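Local structure of DNA-(apurinic or apyrimidinic site) endonuclease 2 (Xenopus laevis, 6WCD) at residues Gly10-Arg15 with Leu41-Ser46; Gly17-Leu22 with Ala47-Tyr52; Ile29-Glu34 with Val138-Cys143; Thr35-Asp40 with Ser54-Ser59. The protein cuts DNA at abasic sites, weakly, and degrades DNA ends in the 3'-to-5' direction as a magnesium-dependent repair nuclease, this chain being its catalytic domain. All coordinates share one frame; numbering follows the deposited sequence.

Contact 1 of 4, residues Gly10-Arg15 with Leu41-Ser46. With BU1 (1,4-butanediol), chain F.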
# COMPACT_ATOMS: atom_id res chain seq x y z
N GLY A 10 7.52 -11.18 -2.91
CA GLY A 10 8.56 -11.27 -3.92
C GLY A 10 7.95 -11.36 -5.33
O GLY A 10 7.32 -12.37 -5.67
N ILE A 11 8.16 -10.35 -6.17
CA ILE A 11 7.65 -10.41 -7.54
C ILE A 11 8.17 -11.62 -8.28
O ILE A 11 7.42 -12.37 -8.91
CB ILE A 11 7.99 -9.13 -8.30
CG1 ILE A 11 7.17 -7.96 -7.77
CG2 ILE A 11 7.74 -9.28 -9.80
CD1 ILE A 11 7.58 -6.60 -8.36
N ARG A 12 9.47 -11.84 -8.24
CA ARG A 12 10.08 -12.99 -8.92
C ARG A 12 9.58 -14.32 -8.37
O ARG A 12 9.43 -15.29 -9.12
CB ARG A 12 11.60 -12.90 -8.82
CG ARG A 12 12.24 -11.80 -9.70
CD ARG A 12 12.13 -12.19 -11.11
NE ARG A 12 12.86 -11.31 -12.03
CZ ARG A 12 13.13 -11.66 -13.26
NH1 ARG A 12 12.74 -12.85 -13.73
NH2 ARG A 12 13.89 -10.87 -14.04
N ALA A 13 9.34 -14.39 -7.05
CA ALA A 13 8.99 -15.65 -6.39
C ALA A 13 7.61 -16.18 -6.81
O ALA A 13 7.32 -17.37 -6.57
CB ALA A 13 9.06 -15.42 -4.90
N THR A 14 6.77 -15.38 -7.43
CA THR A 14 5.51 -15.90 -7.94
C THR A 14 5.70 -16.89 -9.08
O THR A 14 4.81 -17.71 -9.34
CB THR A 14 4.59 -14.79 -8.44
OG1 THR A 14 5.23 -14.09 -9.55
CG2 THR A 14 4.27 -13.81 -7.36
N ARG A 15 6.86 -16.85 -9.76
CA ARG A 15 7.18 -17.73 -10.88
C ARG A 15 6.19 -17.62 -12.02
O ARG A 15 5.97 -18.58 -12.77
CB ARG A 15 7.35 -19.18 -10.41
CG ARG A 15 8.47 -19.34 -9.36
CD ARG A 15 9.81 -18.79 -9.87
NE ARG A 15 10.89 -18.99 -8.91
CZ ARG A 15 11.65 -20.06 -8.86
NH1 ARG A 15 11.49 -21.04 -9.75
NH2 ARG A 15 12.60 -20.13 -7.93
N LEU A 41 19.82 -5.10 -8.17
CA LEU A 41 19.49 -6.31 -8.92
C LEU A 41 19.29 -6.05 -10.42
O LEU A 41 19.33 -7.02 -11.19
CB LEU A 41 18.20 -6.93 -8.41
CG LEU A 41 18.21 -7.26 -6.91
CD1 LEU A 41 16.81 -7.79 -6.56
CD2 LEU A 41 19.26 -8.23 -6.59
N LEU A 42 19.12 -4.80 -10.84
CA LEU A 42 18.89 -4.47 -12.27
C LEU A 42 17.73 -5.26 -12.88
O LEU A 42 17.78 -5.67 -14.06
CB LEU A 42 20.15 -4.67 -13.09
CG LEU A 42 21.46 -4.03 -12.60
CD1 LEU A 42 22.68 -4.46 -13.40
CD2 LEU A 42 21.29 -2.53 -12.62
N ASP A 43 16.68 -5.44 -12.11
CA ASP A 43 15.55 -6.32 -12.48
C ASP A 43 14.53 -5.56 -13.31
O ASP A 43 13.42 -5.26 -12.87
CB ASP A 43 14.93 -6.96 -11.24
CG ASP A 43 14.07 -8.14 -11.61
OD1 ASP A 43 13.95 -8.38 -12.84
OD2 ASP A 43 13.50 -8.78 -10.68
N GLU A 44 14.92 -5.31 -14.55
CA GLU A 44 14.07 -4.57 -15.47
C GLU A 44 12.75 -5.28 -15.69
O GLU A 44 11.71 -4.61 -15.72
CB GLU A 44 14.81 -4.35 -16.78
CG GLU A 44 14.09 -3.38 -17.68
CD GLU A 44 14.75 -3.29 -19.05
OE1 GLU A 44 15.05 -4.35 -19.64
OE2 GLU A 44 14.97 -2.16 -19.54
N PRO A 45 12.70 -6.60 -15.82
CA PRO A 45 11.38 -7.24 -16.07
C PRO A 45 10.41 -7.08 -14.93
O PRO A 45 9.21 -7.14 -15.17
CB PRO A 45 11.75 -8.71 -16.30
CG PRO A 45 13.16 -8.66 -16.86
CD PRO A 45 13.82 -7.52 -16.04
N SER A 46 10.87 -6.93 -13.69
CA SER A 46 9.97 -6.75 -12.57
C SER A 46 9.55 -5.31 -12.43
O SER A 46 8.55 -5.05 -11.75
CB SER A 46 10.64 -7.25 -11.30
OG SER A 46 10.84 -8.64 -11.33
C1 BU1 F . 14.10 -14.77 -6.54
C2 BU1 F . 12.92 -15.74 -6.74
C3 BU1 F . 12.59 -16.43 -5.42
C4 BU1 F . 12.02 -17.84 -5.64
O5 BU1 F . 14.38 -13.96 -7.66
O6 BU1 F . 11.29 -18.25 -4.50
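R12 and D43 form a side-on, two-pronged salt bridge that fastens the loop after strand 2-7 to the start of helix 44-47, at the periphery of the DNase I-like catalytic domain. The pair illustrates how an arginine changes its company along its length. R12 CB lies against a bound 1,4-butanediol, 3.2 Å from BU1 O5, while A13 and R15 touch the other half of the same diol. A bend at chi2 (-70°) turns CD away from a straight course. R12 CG already lies 3.4 Å from OD2 of D43, and R12 CD lies near both that oxygen and the hydroxyl of S46. Beyond them the guanidinium presents NE and one terminal nitrogen to the carboxylate. R12 NE donates to D43 OD2 at 2.9 Å, in the guanidinium plane and with an N-H...O angle of 166°; R12 NH2 reaches D43 OD1 at 2.8 Å along a more bent path. Both oxygens are met on their syn side, and the two flat groups are only 19° apart, so the double grip restrains rotation at both tips. P45 flanks the same end, its CG 3.7 Å from R12 NH2. The carboxylate has further work to do: D43 stands at the N-cap position, and its OD2 also accepts from S46 OG at 2.7 Å. Several donors gathered on one carboxylate, one of them a guanidinium, would be expected to favour its charged form. The serine hydroxyl approaches from above the carboxylate plane, and its oxygen is touched in turn by CG2 of I11, 3.5 Å from S46 OG.

Contact 2 of 4, residues Gly17-Leu22 with Ala47-Tyr52. With EDO (1,2-ethanediol), chain E.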
# COMPACT_ATOMS: atom_id res chain seq x y z
N GLY A 17 5.26 -14.58 -15.17
CA GLY A 17 5.60 -13.28 -15.72
C GLY A 17 4.72 -12.19 -15.15
O GLY A 17 3.51 -12.36 -14.98
N LEU A 18 5.32 -11.03 -14.86
CA LEU A 18 4.58 -10.00 -14.18
C LEU A 18 3.48 -9.39 -15.05
O LEU A 18 2.39 -9.10 -14.52
CB LEU A 18 5.54 -8.94 -13.64
CG LEU A 18 4.93 -7.87 -12.78
CD1 LEU A 18 4.21 -8.40 -11.57
CD2 LEU A 18 6.02 -6.86 -12.41
N LYS A 19 3.66 -9.27 -16.37
CA LYS A 19 2.58 -8.76 -17.19
C LYS A 19 1.33 -9.61 -17.06
O LYS A 19 0.22 -9.10 -16.89
CB LYS A 19 3.00 -8.66 -18.66
CG LYS A 19 1.90 -7.99 -19.49
CD LYS A 19 2.39 -7.68 -20.87
CE LYS A 19 1.34 -6.89 -21.64
NZ LYS A 19 0.02 -7.57 -21.64
N GLU A 20 1.50 -10.94 -17.14
CA GLU A 20 0.37 -11.85 -17.02
C GLU A 20 -0.31 -11.66 -15.67
O GLU A 20 -1.55 -11.56 -15.59
CB GLU A 20 0.84 -13.30 -17.20
CG GLU A 20 -0.22 -14.33 -16.90
CD GLU A 20 0.26 -15.78 -17.07
OE1 GLU A 20 1.33 -16.02 -17.68
OE2 GLU A 20 -0.44 -16.69 -16.58
N THR A 21 0.48 -11.62 -14.58
CA THR A 21 -0.09 -11.43 -13.25
C THR A 21 -0.86 -10.13 -13.15
O THR A 21 -2.02 -10.13 -12.71
CB THR A 21 1.04 -11.49 -12.23
OG1 THR A 21 1.62 -12.80 -12.29
CG2 THR A 21 0.57 -11.15 -10.81
N LEU A 22 -0.26 -9.01 -13.56
CA LEU A 22 -0.94 -7.73 -13.41
C LEU A 22 -2.21 -7.68 -14.25
O LEU A 22 -3.27 -7.26 -13.77
CB LEU A 22 -0.03 -6.55 -13.78
CG LEU A 22 1.20 -6.35 -12.92
CD1 LEU A 22 2.00 -5.17 -13.48
CD2 LEU A 22 0.83 -6.11 -11.49
N ALA A 47 10.27 -4.38 -13.00
CA ALA A 47 9.99 -2.95 -12.81
C ALA A 47 9.24 -2.35 -13.97
O ALA A 47 8.39 -1.47 -13.75
CB ALA A 47 11.29 -2.20 -12.59
N ILE A 48 9.51 -2.75 -15.20
CA ILE A 48 8.95 -2.14 -16.40
C ILE A 48 8.09 -3.19 -17.08
O ILE A 48 8.59 -4.22 -17.56
CB ILE A 48 10.04 -1.58 -17.31
CG1 ILE A 48 10.71 -0.42 -16.56
CG2 ILE A 48 9.43 -1.01 -18.60
CD1 ILE A 48 11.87 0.19 -17.25
N VAL A 49 6.77 -2.96 -17.10
CA VAL A 49 5.83 -3.90 -17.67
C VAL A 49 5.03 -3.19 -18.76
O VAL A 49 4.47 -2.11 -18.52
CB VAL A 49 4.88 -4.44 -16.57
CG1 VAL A 49 3.94 -5.42 -17.16
CG2 VAL A 49 5.69 -5.10 -15.46
N GLU A 50 4.92 -3.84 -19.90
CA GLU A 50 4.14 -3.30 -21.02
C GLU A 50 2.72 -3.00 -20.58
O GLU A 50 2.05 -3.85 -19.98
CB GLU A 50 4.12 -4.29 -22.17
CG GLU A 50 3.42 -3.75 -23.40
CD GLU A 50 3.22 -4.81 -24.47
OE1 GLU A 50 3.97 -5.81 -24.46
OE2 GLU A 50 2.30 -4.66 -25.30
N GLY A 51 2.24 -1.79 -20.91
CA GLY A 51 0.91 -1.38 -20.53
C GLY A 51 0.80 -0.66 -19.19
O GLY A 51 -0.31 -0.25 -18.81
N TYR A 52 1.88 -0.51 -18.46
CA TYR A 52 1.84 0.15 -17.17
C TYR A 52 2.99 1.12 -17.05
O TYR A 52 4.04 0.95 -17.68
CB TYR A 52 1.98 -0.83 -16.00
CG TYR A 52 0.89 -1.89 -15.97
CD1 TYR A 52 1.03 -3.03 -16.74
CD2 TYR A 52 -0.28 -1.71 -15.25
CE1 TYR A 52 0.03 -4.02 -16.77
CE2 TYR A 52 -1.31 -2.71 -15.28
CZ TYR A 52 -1.12 -3.83 -16.04
OH TYR A 52 -2.17 -4.76 -16.07
C1 EDO E . -1.28 -4.30 -23.24
O1 EDO E . -0.62 -5.41 -23.86
C2 EDO E . -0.52 -3.02 -23.55
O2 EDO E . -1.37 -1.88 -23.33
O HOH W 1 -0.51 -4.98 -20.05
O HOH W 2 -4.77 -5.12 -14.73
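L22 lies against the Y52 ring, with L22 CD1 3.9 Å above the plane and over the centre of one face, a CH-pi contact only 12° off the ring normal. At the edge of the ring, in its plane, is the carbonyl oxygen of V49, which also accepts the backbone bond from Y52 N that closes a type II turn. The two side chains slide past each other in opposite directions: CB of L22 comes near the phenol end, 3.7 Å from Y52 CZ. The phenol oxygen and L22 O share a water that donates to both, and Y52 OH is also hydrogen-bonded to OD1 of D23.

V49 is the apolar wedge of this contact. With CG1 of V49 anti to the backbone N (chi1 -179°), its two methyls part company: V49 CG1 packs 3.6 Å from K19 CA, and V49 CG2 meets L18 CD2 at 3.5 Å, the leucine and valine crossing at about a right angle. K19 then lays its aliphatic chain across E50, K19 CE 3.8 Å from E50 CB. The charged end looks past E50, whose OE1 is 5.2 Å from K19 NZ, and forms its salt bridge with D23; a water that donates to E50 O takes a weak bond from K19 NZ, and a 1,2-ethanediol, probably from the crystallisation liquor, links K19 NZ weakly to E50 OE2.

The contact thus packs the first turn or so of helix 18-25 against the loop leading from helix 44-47 into edge strand 53-57, while L18, L22, V49 and Y52 all also rest on F71 of strand 68-72.

Contact 3 of 4, residues Ile29-Glu34 with Val138-Cys143. With MG (magnesium ion), chain B.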
# COMPACT_ATOMS: atom_id res chain seq x y z
N ILE A 29 -5.01 0.66 -11.03
CA ILE A 29 -3.88 0.91 -10.13
C ILE A 29 -3.65 -0.39 -9.37
O ILE A 29 -4.60 -0.89 -8.73
CB ILE A 29 -4.16 2.06 -9.18
CG1 ILE A 29 -4.45 3.37 -9.94
CG2 ILE A 29 -2.96 2.27 -8.21
CD1 ILE A 29 -4.88 4.54 -9.08
N ILE A 30 -2.44 -0.91 -9.42
CA ILE A 30 -2.09 -2.13 -8.71
C ILE A 30 -0.92 -1.82 -7.80
O ILE A 30 0.17 -1.46 -8.28
CB ILE A 30 -1.77 -3.30 -9.66
CG1 ILE A 30 -3.00 -3.59 -10.50
CG2 ILE A 30 -1.27 -4.52 -8.86
CD1 ILE A 30 -2.72 -4.39 -11.70
N CYS A 31 -1.11 -2.02 -6.51
CA CYS A 31 -0.14 -1.72 -5.49
C CYS A 31 0.39 -3.02 -4.91
O CYS A 31 -0.38 -3.81 -4.33
CB CYS A 31 -0.75 -0.86 -4.40
SG CYS A 31 -1.27 0.78 -5.00
N LEU A 32 1.66 -3.24 -5.07
CA LEU A 32 2.35 -4.44 -4.57
C LEU A 32 3.21 -4.08 -3.39
O LEU A 32 3.91 -3.05 -3.38
CB LEU A 32 3.22 -5.06 -5.64
CG LEU A 32 2.50 -5.44 -6.94
CD1 LEU A 32 3.45 -6.10 -7.92
CD2 LEU A 32 1.31 -6.31 -6.70
N GLN A 33 3.18 -4.96 -2.39
CA GLN A 33 4.10 -4.86 -1.26
C GLN A 33 5.04 -6.06 -1.19
O GLN A 33 4.73 -7.16 -1.62
CB GLN A 33 3.35 -4.71 0.07
CG GLN A 33 2.39 -3.55 0.05
CD GLN A 33 1.04 -3.92 -0.47
OE1 GLN A 33 0.53 -5.01 -0.22
NE2 GLN A 33 0.42 -2.99 -1.16
N GLU A 34 6.20 -5.80 -0.59
CA GLU A 34 7.30 -6.76 -0.50
C GLU A 34 7.63 -7.27 -1.91
O GLU A 34 7.59 -8.46 -2.22
CB GLU A 34 7.03 -7.90 0.50
CG GLU A 34 8.35 -8.52 0.91
CD GLU A 34 8.25 -9.74 1.75
OE1 GLU A 34 7.19 -10.41 1.77
OE2 GLU A 34 9.31 -10.04 2.41
N VAL A 138 -2.81 8.00 -3.31
CA VAL A 138 -2.70 6.60 -2.96
C VAL A 138 -1.39 6.37 -2.24
O VAL A 138 -0.30 6.64 -2.79
CB VAL A 138 -2.80 5.75 -4.24
CG1 VAL A 138 -2.58 4.31 -3.93
CG2 VAL A 138 -4.12 5.96 -4.93
N ILE A 139 -1.46 5.91 -0.99
CA ILE A 139 -0.31 5.65 -0.16
C ILE A 139 -0.19 4.16 -0.01
O ILE A 139 -1.01 3.55 0.67
CB ILE A 139 -0.47 6.31 1.20
CG1 ILE A 139 -0.83 7.79 1.04
CG2 ILE A 139 0.79 6.14 2.03
CD1 ILE A 139 -0.98 8.56 2.38
N ASN A 140 0.83 3.58 -0.62
CA ASN A 140 1.04 2.13 -0.72
C ASN A 140 2.12 1.78 0.31
O ASN A 140 3.26 2.23 0.18
CB ASN A 140 1.48 1.80 -2.14
CG ASN A 140 1.92 0.38 -2.34
OD1 ASN A 140 1.78 -0.43 -1.44
ND2 ASN A 140 2.47 0.08 -3.51
N VAL A 141 1.77 1.00 1.35
CA VAL A 141 2.67 0.76 2.50
C VAL A 141 2.88 -0.70 2.79
O VAL A 141 1.97 -1.54 2.66
CB VAL A 141 2.21 1.47 3.78
CG1 VAL A 141 2.18 2.94 3.60
CG2 VAL A 141 0.80 1.02 4.22
N TYR A 142 4.11 -1.05 3.20
CA TYR A 142 4.49 -2.36 3.72
C TYR A 142 5.01 -2.11 5.13
O TYR A 142 6.17 -1.77 5.30
CB TYR A 142 5.53 -3.04 2.83
CG TYR A 142 6.05 -4.39 3.30
CD1 TYR A 142 5.20 -5.34 3.82
CD2 TYR A 142 7.39 -4.69 3.26
CE1 TYR A 142 5.68 -6.58 4.28
CE2 TYR A 142 7.87 -5.90 3.70
CZ TYR A 142 7.02 -6.85 4.21
OH TYR A 142 7.51 -8.06 4.67
N CYS A 143 4.16 -2.27 6.12
CA CYS A 143 4.52 -1.89 7.48
C CYS A 143 5.51 -2.91 8.06
O CYS A 143 5.53 -4.08 7.66
CB CYS A 143 3.26 -1.76 8.31
SG CYS A 143 2.22 -0.33 7.78
MG MG B . 6.68 -12.05 2.84
O HOH W 3 10.11 -8.29 5.23
O HOH W 4 8.70 -12.29 3.46
O HOH W 5 6.32 -10.76 4.43
O HOH W 6 4.69 -11.87 2.27
O HOH W 7 6.13 -13.67 4.03
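Q33 and N140 meet with their amide planes almost perpendicular, 89° apart, a worked case of how two facing sheets can satisfy polar groups in a buried interface. Q33 NE2 donates to N140 OD1 at 2.9 Å; the bond is nearly straight and lies in the glutamine's amide plane, yet reaches the acceptor from above its carbonyl plane. The bend of Q33 at chi2 (88°) turns CD toward the asparagine. N140 ND2 in turn makes a weak 3.4 Å bond to L32 O; S5 OG is a further partner of Q33 NE2, and T70 OG1 of N140 ND2.

E34 and Y142 cross obliquely, carboxylate and ring planes 29° apart. E34 CB sits over one face of the Y142 ring, 3.8 Å above the plane and offset toward the rim. Beyond it E34 OE1 binds the magnesium ion at 2.0 Å, beside N9 and four waters. One of these waters is 3.0 Å from Y142 OH, linking the metal shell to a tyrosine that is probably part of the active site.

At the far end C31 SG touches V138 CG1. In the DNase I-like sandwich, strand 29-33, between strands 68-72 and 2-7 of one sheet, thereby faces strand 133-142 of the other, whose neighbours are strands 119-127 and 177-181.

Contact 4 of 4, residues Thr35-Asp40 with Ser54-Ser59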
# COMPACT_ATOMS: atom_id res chain seq x y z
N THR A 35 8.02 -6.32 -2.76
CA THR A 35 8.46 -6.65 -4.11
C THR A 35 9.74 -7.48 -4.09
O THR A 35 9.96 -8.29 -5.01
CB THR A 35 8.75 -5.41 -4.93
OG1 THR A 35 9.82 -4.75 -4.27
CG2 THR A 35 7.53 -4.51 -5.01
N LYS A 36 10.59 -7.32 -3.06
CA LYS A 36 11.94 -7.88 -2.97
C LYS A 36 12.81 -7.43 -4.12
O LYS A 36 13.83 -8.03 -4.40
CB LYS A 36 11.93 -9.41 -2.81
CG LYS A 36 11.13 -9.86 -1.58
CD LYS A 36 11.27 -11.35 -1.26
CE LYS A 36 10.39 -11.69 -0.09
NZ LYS A 36 10.75 -13.06 0.39
N VAL A 37 12.47 -6.30 -4.72
CA VAL A 37 13.29 -5.68 -5.74
C VAL A 37 14.09 -4.54 -5.13
O VAL A 37 13.51 -3.58 -4.61
CB VAL A 37 12.44 -5.16 -6.92
CG1 VAL A 37 13.34 -4.50 -7.97
CG2 VAL A 37 11.62 -6.29 -7.55
N THR A 38 15.41 -4.61 -5.23
CA THR A 38 16.29 -3.51 -4.90
C THR A 38 17.04 -3.09 -6.15
O THR A 38 17.15 -3.86 -7.13
CB THR A 38 17.23 -3.91 -3.74
OG1 THR A 38 17.81 -5.19 -3.97
CG2 THR A 38 16.47 -3.97 -2.46
N ARG A 39 17.62 -1.88 -6.12
CA ARG A 39 18.13 -1.33 -7.37
C ARG A 39 19.37 -2.07 -7.85
O ARG A 39 19.64 -2.09 -9.07
CB ARG A 39 18.48 0.15 -7.24
CG ARG A 39 17.27 1.00 -7.63
CD ARG A 39 17.64 2.46 -7.73
NE ARG A 39 18.31 2.85 -8.97
CZ ARG A 39 18.76 4.08 -9.15
NH1 ARG A 39 18.63 4.96 -8.16
NH2 ARG A 39 19.32 4.45 -10.28
N ASP A 40 20.17 -2.65 -6.94
CA ASP A 40 21.36 -3.39 -7.31
C ASP A 40 21.06 -4.59 -8.20
O ASP A 40 21.97 -5.03 -8.93
CB ASP A 40 22.09 -3.83 -6.03
CG ASP A 40 21.26 -4.76 -5.14
OD1 ASP A 40 20.12 -4.43 -4.82
OD2 ASP A 40 21.77 -5.81 -4.72
N SER A 54 5.16 2.57 -13.76
CA SER A 54 5.31 2.12 -12.39
C SER A 54 6.25 2.98 -11.57
O SER A 54 7.13 3.64 -12.10
CB SER A 54 5.79 0.68 -12.33
OG SER A 54 7.14 0.55 -12.84
N TYR A 55 6.05 2.89 -10.26
CA TYR A 55 6.67 3.74 -9.23
C TYR A 55 7.06 2.84 -8.08
O TYR A 55 6.21 2.29 -7.40
CB TYR A 55 5.70 4.86 -8.79
CG TYR A 55 5.18 5.59 -10.00
CD1 TYR A 55 5.88 6.69 -10.53
CD2 TYR A 55 4.08 5.10 -10.72
CE1 TYR A 55 5.51 7.29 -11.72
CE2 TYR A 55 3.71 5.67 -11.92
CZ TYR A 55 4.42 6.77 -12.41
OH TYR A 55 4.10 7.36 -13.61
N PHE A 56 8.36 2.72 -7.85
CA PHE A 56 8.91 1.81 -6.84
C PHE A 56 9.53 2.61 -5.72
O PHE A 56 10.13 3.68 -5.97
CB PHE A 56 10.00 0.89 -7.42
CG PHE A 56 9.50 -0.33 -8.12
CD1 PHE A 56 8.73 -0.28 -9.23
CD2 PHE A 56 9.86 -1.57 -7.63
CE1 PHE A 56 8.27 -1.44 -9.86
CE2 PHE A 56 9.43 -2.71 -8.24
CZ PHE A 56 8.66 -2.66 -9.40
N SER A 57 9.50 2.06 -4.54
CA SER A 57 10.42 2.44 -3.48
C SER A 57 11.29 1.24 -3.21
O SER A 57 10.80 0.16 -2.93
CB SER A 57 9.69 2.89 -2.23
OG SER A 57 10.66 3.33 -1.24
N PHE A 58 12.58 1.43 -3.36
CA PHE A 58 13.58 0.39 -3.16
C PHE A 58 14.24 0.51 -1.80
O PHE A 58 14.66 1.60 -1.40
CB PHE A 58 14.66 0.54 -4.22
CG PHE A 58 14.19 0.52 -5.62
CD1 PHE A 58 13.84 -0.64 -6.24
CD2 PHE A 58 14.17 1.69 -6.37
CE1 PHE A 58 13.44 -0.70 -7.55
CE2 PHE A 58 13.75 1.70 -7.70
CZ PHE A 58 13.42 0.49 -8.31
N SER A 59 14.39 -0.62 -1.12
CA SER A 59 15.12 -0.61 0.13
C SER A 59 16.56 -0.19 -0.12
O SER A 59 17.20 -0.61 -1.08
CB SER A 59 15.12 -1.97 0.74
OG SER A 59 16.04 -2.05 1.81
O HOH W 8 10.91 -2.25 -4.58
O HOH W 9 13.17 -3.02 -1.89
O HOH W 10 17.94 -0.33 -3.70
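R39 and F58 make the tightest part of this contact: CG of R39 lies over the F58 ring, 3.4 Å above its plane and offset toward the rim, a CH-pi contact with the two side chains crossing at about a right angle. The opposite face of that ring takes CB of F56, so F58 is clasped between the aliphatic part of R39 and F56 of the strand just before it. V37 comes alongside, pointing the same way as F58; its CG1 is 3.8 Å from F58 CE1, while V37 O lies in the ring plane, 3.4 Å from F58 CD1. Farther inward the packing relaxes to single touches, as F56 CE2 stands 4.1 Å from V37 CB and 4.2 Å from T35 CG2.

The polar side follows a different rule, because water does the bridging. One molecule accepts from T35 OG1 and donates to both V37 O and S57 O; a second joins V37 O to S59 N at 2.8 Å from each; a third ties R39 N to S59 O. Backbone groups too far apart for direct bonding are thereby satisfied. The guanidinium of R39 reaches E327 in a salt bridge.

Within the loop, T38 OG1 donates to the syn lone pair of D40 OD1, and T35 OG1, held between the backbone N and the carbonyl carbon (chi1 63°), accepts from V37 N. This last bond defines an ST turn just past the magnesium ligand E34, at the start of the loop that packs on the end of edge strand 53-57 in the DNase I-like sandwich.

Contact 3 is the core of the set, near the chain's centre, and joins the two sheets by buried amides and a metal ligand; contacts 1 and 2 lie at the periphery, with contact 4 buried but water-lined between. Chemistry follows place: contact 1 relies on a charged pair, contact 2 on aliphatic and aromatic packing, contact 4 on ring packing plus bridging waters. Contacts 1, 2 and 4 share the chain around helix 44-47: S46 O touches both L18 CD2 and F56 CZ, and A47 O probably bonds S54 OG. Toward the metal, probable backbone bonds from G10 N to E34 O and from I11 N to T35 O tie contact 1 to contacts 3 and 4.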